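Local structure of prolyl oligopeptidase (Novosphingobium capsulatum, 1YR2) at residues 133-138 / 149-154; 109-114 / 445-450; 162-167 / 180-185. The protein probably hydrolyses oligopeptides as a serine endopeptidase, cutting after proline and less readily after alanine. One frame throughout, in Å; residues are numbered along the deposited sequence.

How the interactions relate
All three contacts belong to the beta-propeller. Interaction 1 is partly buried and joins the last two strands of the first blade; interaction 3, a surface contact, joins the first two strands of the second. Both rest on antiparallel backbone bonding, shifted by one residue at a bulge in interaction 1 and helped by a water in interaction 3. Interaction 2, also partly buried, brings the first blade against the chain leaving the last one through ring faces and apolar carbons. Interactions 1 and 2 share a sheet and meet in a salt bridge from Arg138 to Glu448; interactions 1 and 3 meet where Pro154 and Leu152 pack on Leu165. Interactions 2 and 3 do not touch.

Interaction 1: 133-138 / 149-154; sequences SQLLVR and RVLLDP
Leu135 and Leu152 lie alongside each other across this antiparallel hairpin, pointing the same way, with CD2 of Leu135 3.9 Å from CD1 of Leu152. Leu151 runs beside Leu135 in the same sense, its CD2 4.2 Å from CD2 of Leu135. Two residues of 149-154 thus face one of 133-138, which makes a classic beta bulge. The carbonyl oxygen of Leu135 serves both: Leu151 N comes to Leu135 O at 2.7 Å, nearly along the C=O axis, while Leu152 N reaches Leu135 O on a lone pair at 3.1 Å.

Val137 and Arg149 form the next hydrogen-bonded pair, and their side chains also run side by side. CG1 of Val137 takes the crowded position between backbone N and carbonyl carbon (chi1 63°). The Arg149 chain bends at chi3 (52°), so that Val137 CG1 sits over the centre of one guanidinium face, 3.6 Å from Arg149 CZ. NH1 of Arg149 donates to the carbonyl of Val196, so the group is gripped by a polar bond as well as by the valine methyl.

Leu136 and Val150 point to the other face of the sheet, Leu136 CD2 lying 3.7 Å from Val150 CG2. That same valine methyl touches the amide oxygen of Gln134. The Gln134 amide stands almost perpendicular to the Asp153 carboxylate (86°), and NE2 of Gln134 donates to OD2 of Asp153 over 2.9 Å, coming from above the carboxylate plane. OD1 of Asp153 accepts from Asn155, so both carboxylate oxygens are held.

Strands 134-139 and 149-152 are the last two of a four-stranded propeller blade. Backbone bonds tie 134-139 to strand 120-126 on its other side, while Leu135 and Leu152 press on Leu177 in strand 176-183 of the following blade.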
ATOM      1  N   SER A 133      14.402   2.367  12.639  1.00 17.15           N
ATOM      2  CA  SER A 133      14.167   3.639  13.295  1.00 16.06           C
ATOM      3  C   SER A 133      14.616   3.604  14.751  1.00 15.28           C
ATOM      4  O   SER A 133      14.565   2.559  15.399  1.00 13.49           O
ATOM      5  CB  SER A 133      12.699   3.970  13.272  1.00 16.66           C
ATOM      6  OG  SER A 133      12.310   4.385  12.007  1.00 19.43           O
ATOM      7  N   GLN A 134      15.053   4.759  15.263  1.00 13.58           N
ATOM      8  CA  GLN A 134      15.245   4.946  16.684  1.00 12.34           C
ATOM      9  C   GLN A 134      13.908   5.320  17.315  1.00 12.31           C
ATOM     10  O   GLN A 134      13.029   5.748  16.621  1.00 11.64           O
ATOM     11  CB  GLN A 134      16.183   6.114  16.916  1.00 13.33           C
ATOM     12  CG  GLN A 134      17.585   5.949  16.285  1.00 14.82           C
ATOM     13  CD  GLN A 134      18.464   7.199  16.399  1.00 15.60           C
ATOM     14  OE1 GLN A 134      17.956   8.299  16.307  1.00 15.85           O
ATOM     15  NE2 GLN A 134      19.786   7.024  16.561  1.00 14.25           N
ATOM     16  N   LEU A 135      13.824   5.145  18.634  1.00 11.87           N
ATOM     17  CA  LEU A 135      12.725   5.677  19.451  1.00 11.36           C
ATOM     18  C   LEU A 135      13.303   6.875  20.196  1.00  9.80           C
ATOM     19  O   LEU A 135      14.251   6.744  20.999  1.00  9.69           O
ATOM     20  CB  LEU A 135      12.219   4.640  20.450  1.00 10.85           C
ATOM     21  CG  LEU A 135      10.992   5.136  21.248  1.00 11.88           C
ATOM     22  CD1 LEU A 135       9.894   5.548  20.353  1.00 12.58           C
ATOM     23  CD2 LEU A 135      10.592   4.043  22.250  1.00 15.36           C
ATOM     24  N   LEU A 136      12.717   8.013  19.896  1.00 10.88           N
ATOM     25  CA  LEU A 136      12.998   9.280  20.550  1.00 10.06           C
ATOM     26  C   LEU A 136      11.937   9.694  21.540  1.00 10.19           C
ATOM     27  O   LEU A 136      10.746   9.314  21.470  1.00 10.57           O
ATOM     28  CB  LEU A 136      13.125  10.405  19.514  1.00  9.51           C
ATOM     29  CG  LEU A 136      14.100  10.169  18.377  1.00 12.60           C
ATOM     30  CD1 LEU A 136      14.328  11.452  17.686  1.00 14.34           C
ATOM     31  CD2 LEU A 136      15.381   9.564  18.872  1.00 16.25           C
ATOM     32  N   VAL A 137      12.388  10.500  22.490  1.00 10.56           N
ATOM     33  CA  VAL A 137      11.513  11.039  23.506  1.00 11.06           C
ATOM     34  C   VAL A 137      11.913  12.471  23.787  1.00 10.47           C
ATOM     35  O   VAL A 137      13.081  12.851  23.715  1.00  7.78           O
ATOM     36  CB  VAL A 137      11.614  10.217  24.816  1.00 11.53           C
ATOM     37  CG1 VAL A 137      13.024  10.300  25.411  1.00 12.15           C
ATOM     38  CG2 VAL A 137      10.565  10.670  25.816  1.00 12.98           C
ATOM     39  N   ARG A 138      10.958  13.300  24.110  1.00  9.20           N
ATOM     40  CA  ARG A 138      11.289  14.655  24.559  1.00 11.69           C
ATOM     41  C   ARG A 138      10.171  15.199  25.443  1.00 11.11           C
ATOM     42  O   ARG A 138       9.113  14.589  25.505  1.00 11.56           O
ATOM     43  CB  ARG A 138      11.558  15.549  23.354  1.00 12.47           C
ATOM     44  CG  ARG A 138      10.294  15.948  22.573  1.00 15.74           C
ATOM     45  CD  ARG A 138      10.614  16.825  21.308  1.00 16.03           C
ATOM     46  NE  ARG A 138       9.365  17.124  20.604  1.00 12.81           N
ATOM     47  CZ  ARG A 138       9.255  17.293  19.320  1.00 12.34           C
ATOM     48  NH1 ARG A 138      10.321  17.278  18.546  1.00 12.21           N
ATOM     49  NH2 ARG A 138       8.082  17.539  18.795  1.00 13.36           N
ATOM     50  N   ARG A 149      15.611  13.061  22.327  1.00 13.56           N
ATOM     51  CA  ARG A 149      16.644  12.227  22.943  1.00 14.40           C
ATOM     52  C   ARG A 149      16.432  10.776  22.506  1.00 14.25           C
ATOM     53  O   ARG A 149      15.292  10.290  22.454  1.00 13.59           O
ATOM     54  CB  ARG A 149      16.550  12.373  24.468  1.00 13.78           C
ATOM     55  CG  ARG A 149      17.343  11.371  25.257  1.00 16.66           C
ATOM     56  CD  ARG A 149      17.399  11.678  26.721  1.00 18.28           C
ATOM     57  NE  ARG A 149      16.075  11.916  27.348  1.00 15.60           N
ATOM     58  CZ  ARG A 149      15.373  11.014  28.039  1.00 13.15           C
ATOM     59  NH1 ARG A 149      15.797   9.752  28.148  1.00 15.47           N
ATOM     60  NH2 ARG A 149      14.221  11.379  28.611  1.00 17.14           N
ATOM     61  N   VAL A 150      17.514  10.089  22.160  1.00 13.99           N
ATOM     62  CA  VAL A 150      17.422   8.695  21.790  1.00 15.07           C
ATOM     63  C   VAL A 150      17.163   7.845  23.025  1.00 15.26           C
ATOM     64  O   VAL A 150      17.984   7.741  23.924  1.00 14.08           O
ATOM     65  CB  VAL A 150      18.677   8.216  21.090  1.00 16.07           C
ATOM     66  CG1 VAL A 150      18.605   6.713  20.802  1.00 16.06           C
ATOM     67  CG2 VAL A 150      18.898   9.063  19.815  1.00 17.53           C
ATOM     68  N   LEU A 151      15.998   7.236  23.044  1.00 14.66           N
ATOM     69  CA  LEU A 151      15.566   6.338  24.087  1.00 13.80           C
ATOM     70  C   LEU A 151      15.914   4.896  23.752  1.00 14.46           C
ATOM     71  O   LEU A 151      16.434   4.206  24.617  1.00 12.88           O
ATOM     72  CB  LEU A 151      14.057   6.502  24.323  1.00 15.09           C
ATOM     73  CG  LEU A 151      13.500   5.725  25.512  1.00 14.86           C
ATOM     74  CD1 LEU A 151      14.214   6.063  26.856  1.00 16.15           C
ATOM     75  CD2 LEU A 151      12.004   5.993  25.632  1.00 16.68           C
ATOM     76  N   LEU A 152      15.607   4.428  22.539  1.00 13.62           N
ATOM     77  CA  LEU A 152      16.161   3.172  22.026  1.00 15.27           C
ATOM     78  C   LEU A 152      16.804   3.364  20.668  1.00 15.46           C
ATOM     79  O   LEU A 152      16.276   4.080  19.823  1.00 13.74           O
ATOM     80  CB  LEU A 152      15.071   2.100  21.898  1.00 14.61           C
ATOM     81  CG  LEU A 152      14.189   1.786  23.109  1.00 17.25           C
ATOM     82  CD1 LEU A 152      12.993   0.955  22.666  1.00 18.02           C
ATOM     83  CD2 LEU A 152      15.028   1.071  24.128  1.00 19.13           C
ATOM     84  N   ASP A 153      17.974   2.749  20.462  1.00 16.38           N
ATOM     85  CA  ASP A 153      18.572   2.682  19.147  1.00 16.92           C
ATOM     86  C   ASP A 153      18.862   1.232  18.755  1.00 17.71           C
ATOM     87  O   ASP A 153      19.936   0.704  19.024  1.00 18.63           O
ATOM     88  CB  ASP A 153      19.836   3.496  19.058  1.00 18.22           C
ATOM     89  CG  ASP A 153      20.303   3.643  17.615  1.00 19.09           C
ATOM     90  OD1 ASP A 153      19.842   2.862  16.742  1.00 20.26           O
ATOM     91  OD2 ASP A 153      21.074   4.544  17.249  1.00 19.85           O
ATOM     92  N   PRO A 154      17.914   0.603  18.093  1.00 18.16           N
ATOM     93  CA  PRO A 154      18.034  -0.823  17.772  1.00 19.52           C
ATOM     94  C   PRO A 154      19.217  -1.153  16.859  1.00 20.56           C
ATOM     95  O   PRO A 154      19.712  -2.281  16.914  1.00 22.31           O
ATOM     96  CB  PRO A 154      16.712  -1.144  17.116  1.00 18.78           C
ATOM     97  CG  PRO A 154      15.821  -0.024  17.453  1.00 19.73           C
ATOM     98  CD  PRO A 154      16.648   1.173  17.625  1.00 17.93           C
TER

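Interaction 2: 109-114 / 445-450; sequences ERFGLP and TPWEPV
Trp447 opens the contact, near the end of the last strand of the final propeller blade. Its indole is met tip to tip by Pro114, whose CG stands over one face, 3.9 Å from the centroid of the Trp447 six-membered ring. The opposite face of the indole is backed by CG of the next residue, Glu448. Phe111 approaches the indole obliquely, with the ring planes 77° apart.

Glu448 crosses Phe111 at about a right angle and lays its CB squarely over the ring, 3.7 Å from the Phe111 centroid. With CG anti to the carbonyl carbon (chi1 -71°), CG of Glu448 also lies over the phenyl face; the bend at chi2 (-76°) then turns the carboxylate, whose OE2 goes to Arg138 in a salt bridge and to Gly145 N. The carbonyl oxygen of Pro449 lies 3.7 Å from Phe111 CE1, and Val450 then places CG2 4.1 Å from Phe111 CD1. Glu109 slides past Val450 and hydrogen-bonds Trp125 and His451.

An alanine at Phe111 would remove the ring that Glu448 CB lies over and that Val450 CG2 touches, and would probably loosen the packing between the first blade and the chain leaving the last.

Between these segments the first and last blades meet through CH-pi and apolar contacts rather than hydrogen bonds, consistent with the propeller of prolyl oligopeptidases, whose ring is closed without a shared strand.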
ATOM      1  N   GLU A 109      14.310  11.503   5.766  1.00 14.13           N
ATOM      2  CA  GLU A 109      13.887  11.223   7.133  1.00 14.49           C
ATOM      3  C   GLU A 109      12.393  10.929   7.243  1.00 14.71           C
ATOM      4  O   GLU A 109      11.563  11.411   6.439  1.00 13.08           O
ATOM      5  CB  GLU A 109      14.270  12.404   8.041  1.00 14.77           C
ATOM      6  CG  GLU A 109      13.421  13.638   7.835  1.00 16.60           C
ATOM      7  CD  GLU A 109      13.909  14.806   8.697  1.00 20.41           C
ATOM      8  OE1 GLU A 109      14.284  14.552   9.883  1.00 19.19           O
ATOM      9  OE2 GLU A 109      13.898  15.958   8.182  1.00 17.67           O
ATOM     10  N   ARG A 110      12.034  10.178   8.286  1.00 15.30           N
ATOM     11  CA  ARG A 110      10.628   9.844   8.540  1.00 15.66           C
ATOM     12  C   ARG A 110      10.337   9.840  10.022  1.00 14.30           C
ATOM     13  O   ARG A 110      11.089   9.320  10.804  1.00 13.78           O
ATOM     14  CB  ARG A 110      10.263   8.474   7.962  1.00 17.64           C
ATOM     15  CG  ARG A 110      10.916   8.120   6.629  1.00 24.57           C
ATOM     16  CD  ARG A 110      10.604   6.688   6.127  1.00 31.65           C
ATOM     17  NE  ARG A 110      11.343   5.652   6.873  1.00 36.25           N
ATOM     18  CZ  ARG A 110      10.853   4.936   7.876  1.00 39.47           C
ATOM     19  NH1 ARG A 110       9.595   5.102   8.281  1.00 44.03           N
ATOM     20  NH2 ARG A 110      11.613   4.030   8.468  1.00 40.83           N
ATOM     21  N   PHE A 111       9.217  10.434  10.387  1.00 12.64           N
ATOM     22  CA  PHE A 111       8.734  10.468  11.763  1.00 12.33           C
ATOM     23  C   PHE A 111       7.561   9.492  11.882  1.00 12.94           C
ATOM     24  O   PHE A 111       6.743   9.377  10.967  1.00 12.84           O
ATOM     25  CB  PHE A 111       8.279  11.878  12.168  1.00 12.24           C
ATOM     26  CG  PHE A 111       9.384  12.851  12.338  1.00 13.60           C
ATOM     27  CD1 PHE A 111       9.915  13.493  11.233  1.00 14.27           C
ATOM     28  CD2 PHE A 111       9.909  13.145  13.585  1.00 11.10           C
ATOM     29  CE1 PHE A 111      10.935  14.443  11.400  1.00 13.54           C
ATOM     30  CE2 PHE A 111      10.893  14.084  13.744  1.00 12.00           C
ATOM     31  CZ  PHE A 111      11.422  14.707  12.653  1.00 12.14           C
ATOM     32  N   GLY A 112       7.492   8.779  13.001  1.00 11.81           N
ATOM     33  CA  GLY A 112       6.304   8.022  13.346  1.00 11.84           C
ATOM     34  C   GLY A 112       5.274   8.866  14.046  1.00 10.91           C
ATOM     35  O   GLY A 112       5.548   9.969  14.508  1.00 13.40           O
ATOM     36  N   LEU A 113       4.043   8.358  14.156  1.00 13.24           N
ATOM     37  CA  LEU A 113       3.020   9.029  14.894  1.00 12.18           C
ATOM     38  C   LEU A 113       3.455   9.059  16.358  1.00 12.39           C
ATOM     39  O   LEU A 113       3.804   8.023  16.931  1.00 11.18           O
ATOM     40  CB  LEU A 113       1.664   8.335  14.767  1.00 12.21           C
ATOM     41  CG  LEU A 113       0.903   8.419  13.423  1.00 15.74           C
ATOM     42  CD1 LEU A 113      -0.035   7.213  13.278  1.00 20.26           C
ATOM     43  CD2 LEU A 113       0.128   9.771  13.277  1.00 16.91           C
ATOM     44  N   PRO A 114       3.371  10.237  16.969  1.00 12.13           N
ATOM     45  CA  PRO A 114       3.760  10.390  18.361  1.00 11.73           C
ATOM     46  C   PRO A 114       2.728   9.954  19.395  1.00 12.99           C
ATOM     47  O   PRO A 114       1.528  10.054  19.151  1.00 14.10           O
ATOM     48  CB  PRO A 114       4.042  11.862  18.468  1.00 12.49           C
ATOM     49  CG  PRO A 114       3.297  12.487  17.443  1.00 13.23           C
ATOM     50  CD  PRO A 114       3.105  11.529  16.328  1.00 11.15           C
ATOM     51  N   THR A 445      -2.678  20.562  10.487  1.00 14.20           N
ATOM     52  CA  THR A 445      -1.613  21.511  10.257  1.00 14.34           C
ATOM     53  C   THR A 445      -0.326  20.717  10.264  1.00 13.23           C
ATOM     54  O   THR A 445      -0.278  19.573  10.736  1.00 13.26           O
ATOM     55  CB  THR A 445      -1.515  22.580  11.392  1.00 15.45           C
ATOM     56  OG1 THR A 445      -1.543  21.939  12.665  1.00 16.00           O
ATOM     57  CG2 THR A 445      -2.671  23.464  11.444  1.00 14.71           C
ATOM     58  N   PRO A 446       0.738  21.303   9.770  1.00 13.54           N
ATOM     59  CA  PRO A 446       2.048  20.621   9.840  1.00 13.03           C
ATOM     60  C   PRO A 446       2.546  20.351  11.247  1.00 12.09           C
ATOM     61  O   PRO A 446       2.339  21.144  12.148  1.00 12.43           O
ATOM     62  CB  PRO A 446       2.982  21.593   9.085  1.00 14.07           C
ATOM     63  CG  PRO A 446       2.049  22.379   8.234  1.00 15.08           C
ATOM     64  CD  PRO A 446       0.789  22.576   9.034  1.00 14.21           C
ATOM     65  N   TRP A 447       3.221  19.216  11.434  1.00 12.05           N
ATOM     66  CA  TRP A 447       3.894  18.911  12.676  1.00 11.47           C
ATOM     67  C   TRP A 447       5.402  19.066  12.432  1.00 11.58           C
ATOM     68  O   TRP A 447       5.856  20.130  12.020  1.00 12.33           O
ATOM     69  CB  TRP A 447       3.465  17.513  13.166  1.00 10.60           C
ATOM     70  CG  TRP A 447       3.955  17.192  14.537  1.00 11.86           C
ATOM     71  CD1 TRP A 447       3.764  17.954  15.676  1.00 14.94           C
ATOM     72  CD2 TRP A 447       4.764  16.066  14.947  1.00 13.63           C
ATOM     73  NE1 TRP A 447       4.406  17.373  16.739  1.00 14.41           N
ATOM     74  CE2 TRP A 447       5.035  16.228  16.326  1.00 12.23           C
ATOM     75  CE3 TRP A 447       5.273  14.938  14.294  1.00 14.49           C
ATOM     76  CZ2 TRP A 447       5.786  15.297  17.060  1.00 13.95           C
ATOM     77  CZ3 TRP A 447       6.033  14.011  15.001  1.00 11.25           C
ATOM     78  CH2 TRP A 447       6.291  14.211  16.387  1.00 14.41           C
ATOM     79  N   GLU A 448       6.203  18.053  12.680  1.00 11.54           N
ATOM     80  CA  GLU A 448       7.620  18.158  12.441  1.00 11.45           C
ATOM     81  C   GLU A 448       7.927  18.441  11.001  1.00 12.99           C
ATOM     82  O   GLU A 448       7.446  17.729  10.098  1.00 13.23           O
ATOM     83  CB  GLU A 448       8.358  16.893  12.845  1.00 12.20           C
ATOM     84  CG  GLU A 448       8.417  16.719  14.359  1.00 10.93           C
ATOM     85  CD  GLU A 448       9.414  17.619  15.013  1.00 11.56           C
ATOM     86  OE1 GLU A 448      10.467  17.910  14.409  1.00 12.54           O
ATOM     87  OE2 GLU A 448       9.129  18.006  16.153  1.00 13.03           O
ATOM     88  N   PRO A 449       8.754  19.434  10.745  1.00 13.76           N
ATOM     89  CA  PRO A 449       9.272  19.592   9.371  1.00 13.84           C
ATOM     90  C   PRO A 449      10.052  18.365   8.893  1.00 14.49           C
ATOM     91  O   PRO A 449      10.742  17.724   9.681  1.00 15.45           O
ATOM     92  CB  PRO A 449      10.202  20.773   9.492  1.00 13.60           C
ATOM     93  CG  PRO A 449       9.743  21.520  10.670  1.00 13.81           C
ATOM     94  CD  PRO A 449       9.231  20.502  11.645  1.00 13.95           C
ATOM     95  N   VAL A 450       9.930  18.048   7.606  1.00 14.13           N
ATOM     96  CA  VAL A 450      10.631  16.934   6.972  1.00 14.85           C
ATOM     97  C   VAL A 450      11.422  17.494   5.800  1.00 14.62           C
ATOM     98  O   VAL A 450      10.857  18.190   4.950  1.00 14.90           O
ATOM     99  CB  VAL A 450       9.613  15.871   6.463  1.00 15.18           C
ATOM    100  CG1 VAL A 450      10.249  14.844   5.587  1.00 14.21           C
ATOM    101  CG2 VAL A 450       8.985  15.140   7.639  1.00 16.74           C
TER

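Interaction 3: 162-167 / 180-185; sequences ATALDA and SVQDGG
This is a surface contact between two antiparallel strands, 163-170 and 176-183, which form a hairpin in the second propeller blade. Straight backbone bonds carry it. Ala164 and Gln182 are a hydrogen-bonded pair, with Ala164 N 2.9 Å from Gln182 O and Gln182 N equally far from Ala164 O. At the open end of the hairpin Gly184 N donates to Ala162 O over 2.7 Å; Gly184 has a positive phi (64°), a conformation that suits glycine.

The face that carries Thr163, Leu165, Val181 and Asp183 is packed tightly at one point. CG2 of Thr163 and CG1 of Val181, each anti to its own backbone N, cross obliquely and close to 3.3 Å, short for two methyl carbons. Thr163 also runs side by side with Asp183.

In a four-stranded antiparallel propeller blade such as this, strand 163-170 lies at one edge of the sheet. There the Gln132 side chain hydrogen-bonds the peptide groups that point away from 176-183, its OE1 accepting from Leu165 N and its NE2 donating to Thr163 O.

Towards the other end, Asp166 N bonds Ser180 O, and the Asp166 side chain, its CG anti to the backbone N, extends along the same side as the serine hydroxyl. A water bridges them: it donates to Asp166 OD2 at 2.7 Å and lies 2.8 Å from Ser180 OG. The same OD2 forms a salt bridge with Arg189 of the neighbouring strand 188-195, which would probably help keep the carboxylate ionised.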
ATOM      1  N   ALA A 162      20.420  -8.310  13.569  1.00 30.48           N
ATOM      2  CA  ALA A 162      20.164  -9.630  14.179  1.00 29.60           C
ATOM      3  C   ALA A 162      19.077  -9.490  15.255  1.00 28.20           C
ATOM      4  O   ALA A 162      18.443 -10.464  15.656  1.00 29.24           O
ATOM      5  CB  ALA A 162      21.445 -10.189  14.808  1.00 29.47           C
ATOM      6  N   THR A 163      18.919  -8.282  15.760  1.00 26.18           N
ATOM      7  CA  THR A 163      18.012  -8.016  16.873  1.00 24.71           C
ATOM      8  C   THR A 163      17.195  -6.810  16.517  1.00 22.82           C
ATOM      9  O   THR A 163      17.740  -5.719  16.340  1.00 23.98           O
ATOM     10  CB  THR A 163      18.807  -7.730  18.153  1.00 24.51           C
ATOM     11  OG1 THR A 163      19.727  -8.801  18.382  1.00 27.84           O
ATOM     12  CG2 THR A 163      17.955  -7.750  19.357  1.00 25.08           C
ATOM     13  N   ALA A 164      15.892  -6.990  16.438  1.00 19.87           N
ATOM     14  CA  ALA A 164      15.006  -5.958  15.915  1.00 18.60           C
ATOM     15  C   ALA A 164      14.068  -5.481  17.017  1.00 17.44           C
ATOM     16  O   ALA A 164      13.659  -6.259  17.850  1.00 16.95           O
ATOM     17  CB  ALA A 164      14.222  -6.499  14.726  1.00 17.92           C
ATOM     18  N   LEU A 165      13.761  -4.202  17.020  1.00 16.95           N
ATOM     19  CA  LEU A 165      12.641  -3.676  17.825  1.00 16.86           C
ATOM     20  C   LEU A 165      11.383  -3.888  17.065  1.00 16.91           C
ATOM     21  O   LEU A 165      11.253  -3.465  15.905  1.00 17.64           O
ATOM     22  CB  LEU A 165      12.816  -2.213  18.075  1.00 17.35           C
ATOM     23  CG  LEU A 165      11.723  -1.412  18.723  1.00 16.43           C
ATOM     24  CD1 LEU A 165      11.439  -1.860  20.129  1.00 16.33           C
ATOM     25  CD2 LEU A 165      12.130   0.049  18.711  1.00 17.30           C
ATOM     26  N   ASP A 166      10.459  -4.586  17.708  1.00 16.09           N
ATOM     27  CA  ASP A 166       9.174  -4.927  17.132  1.00 16.95           C
ATOM     28  C   ASP A 166       8.161  -3.866  17.578  1.00 16.79           C
ATOM     29  O   ASP A 166       7.724  -2.992  16.769  1.00 19.38           O
ATOM     30  CB  ASP A 166       8.758  -6.361  17.573  1.00 17.26           C
ATOM     31  CG  ASP A 166       7.363  -6.749  17.069  1.00 21.13           C
ATOM     32  OD1 ASP A 166       6.702  -5.922  16.359  1.00 26.46           O
ATOM     33  OD2 ASP A 166       6.802  -7.836  17.350  1.00 22.70           O
ATOM     34  N   ALA A 167       7.853  -3.840  18.868  1.00 15.02           N
ATOM     35  CA  ALA A 167       6.791  -2.955  19.367  1.00 13.77           C
ATOM     36  C   ALA A 167       7.234  -2.217  20.609  1.00 13.49           C
ATOM     37  O   ALA A 167       8.168  -2.652  21.283  1.00 10.72           O
ATOM     38  CB  ALA A 167       5.524  -3.771  19.681  1.00 15.53           C
ATOM     39  N   SER A 180       9.268  -4.768  22.814  1.00 11.37           N
ATOM     40  CA  SER A 180       9.379  -6.143  22.347  1.00 13.11           C
ATOM     41  C   SER A 180      10.555  -6.288  21.382  1.00 12.48           C
ATOM     42  O   SER A 180      10.647  -5.517  20.401  1.00 12.64           O
ATOM     43  CB  SER A 180       8.115  -6.432  21.573  1.00 13.99           C
ATOM     44  OG  SER A 180       8.026  -7.766  21.387  1.00 23.75           O
ATOM     45  N   VAL A 181      11.364  -7.312  21.580  1.00 12.39           N
ATOM     46  CA  VAL A 181      12.584  -7.541  20.811  1.00 14.23           C
ATOM     47  C   VAL A 181      12.519  -8.890  20.111  1.00 14.60           C
ATOM     48  O   VAL A 181      12.153  -9.881  20.729  1.00 14.43           O
ATOM     49  CB  VAL A 181      13.821  -7.582  21.742  1.00 15.09           C
ATOM     50  CG1 VAL A 181      15.064  -7.778  20.940  1.00 17.86           C
ATOM     51  CG2 VAL A 181      13.948  -6.282  22.578  1.00 17.49           C
ATOM     52  N   GLN A 182      12.917  -8.921  18.853  1.00 15.52           N
ATOM     53  CA  GLN A 182      12.894 -10.139  18.060  1.00 17.04           C
ATOM     54  C   GLN A 182      14.337 -10.469  17.779  1.00 18.62           C
ATOM     55  O   GLN A 182      15.055  -9.620  17.261  1.00 18.12           O
ATOM     56  CB  GLN A 182      12.168  -9.888  16.745  1.00 17.07           C
ATOM     57  CG  GLN A 182      12.357 -11.014  15.698  1.00 18.85           C
ATOM     58  CD  GLN A 182      11.657 -10.692  14.386  1.00 19.04           C
ATOM     59  OE1 GLN A 182      11.715  -9.560  13.907  1.00 21.71           O
ATOM     60  NE2 GLN A 182      10.993 -11.663  13.822  1.00 19.03           N
ATOM     61  N   ASP A 183      14.737 -11.697  18.055  1.00 20.70           N
ATOM     62  CA  ASP A 183      16.084 -12.180  17.716  1.00 24.18           C
ATOM     63  C   ASP A 183      16.015 -13.006  16.442  1.00 25.17           C
ATOM     64  O   ASP A 183      15.286 -13.992  16.365  1.00 25.88           O
ATOM     65  CB  ASP A 183      16.681 -12.993  18.863  1.00 24.99           C
ATOM     66  CG  ASP A 183      17.230 -12.097  19.987  1.00 30.34           C
ATOM     67  OD1 ASP A 183      18.415 -11.675  19.917  1.00 36.03           O
ATOM     68  OD2 ASP A 183      16.531 -11.718  20.968  1.00 37.58           O
ATOM     69  N   GLY A 184      16.785 -12.595  15.443  1.00 27.11           N
ATOM     70  CA  GLY A 184      16.754 -13.233  14.133  1.00 27.98           C
ATOM     71  C   GLY A 184      15.393 -13.041  13.494  1.00 27.86           C
ATOM     72  O   GLY A 184      14.814 -11.934  13.510  1.00 29.46           O
ATOM     73  N   GLY A 185      14.892 -14.103  12.894  1.00 27.14           N
ATOM     74  CA  GLY A 185      13.567 -14.060  12.311  1.00 26.80           C
ATOM     75  C   GLY A 185      12.564 -14.865  13.118  1.00 25.52           C
ATOM     76  O   GLY A 185      11.552 -15.289  12.579  1.00 27.09           O
TER
HETATM   77  O   HOH W   1       5.754  -7.779  19.801  1.00 20.00           O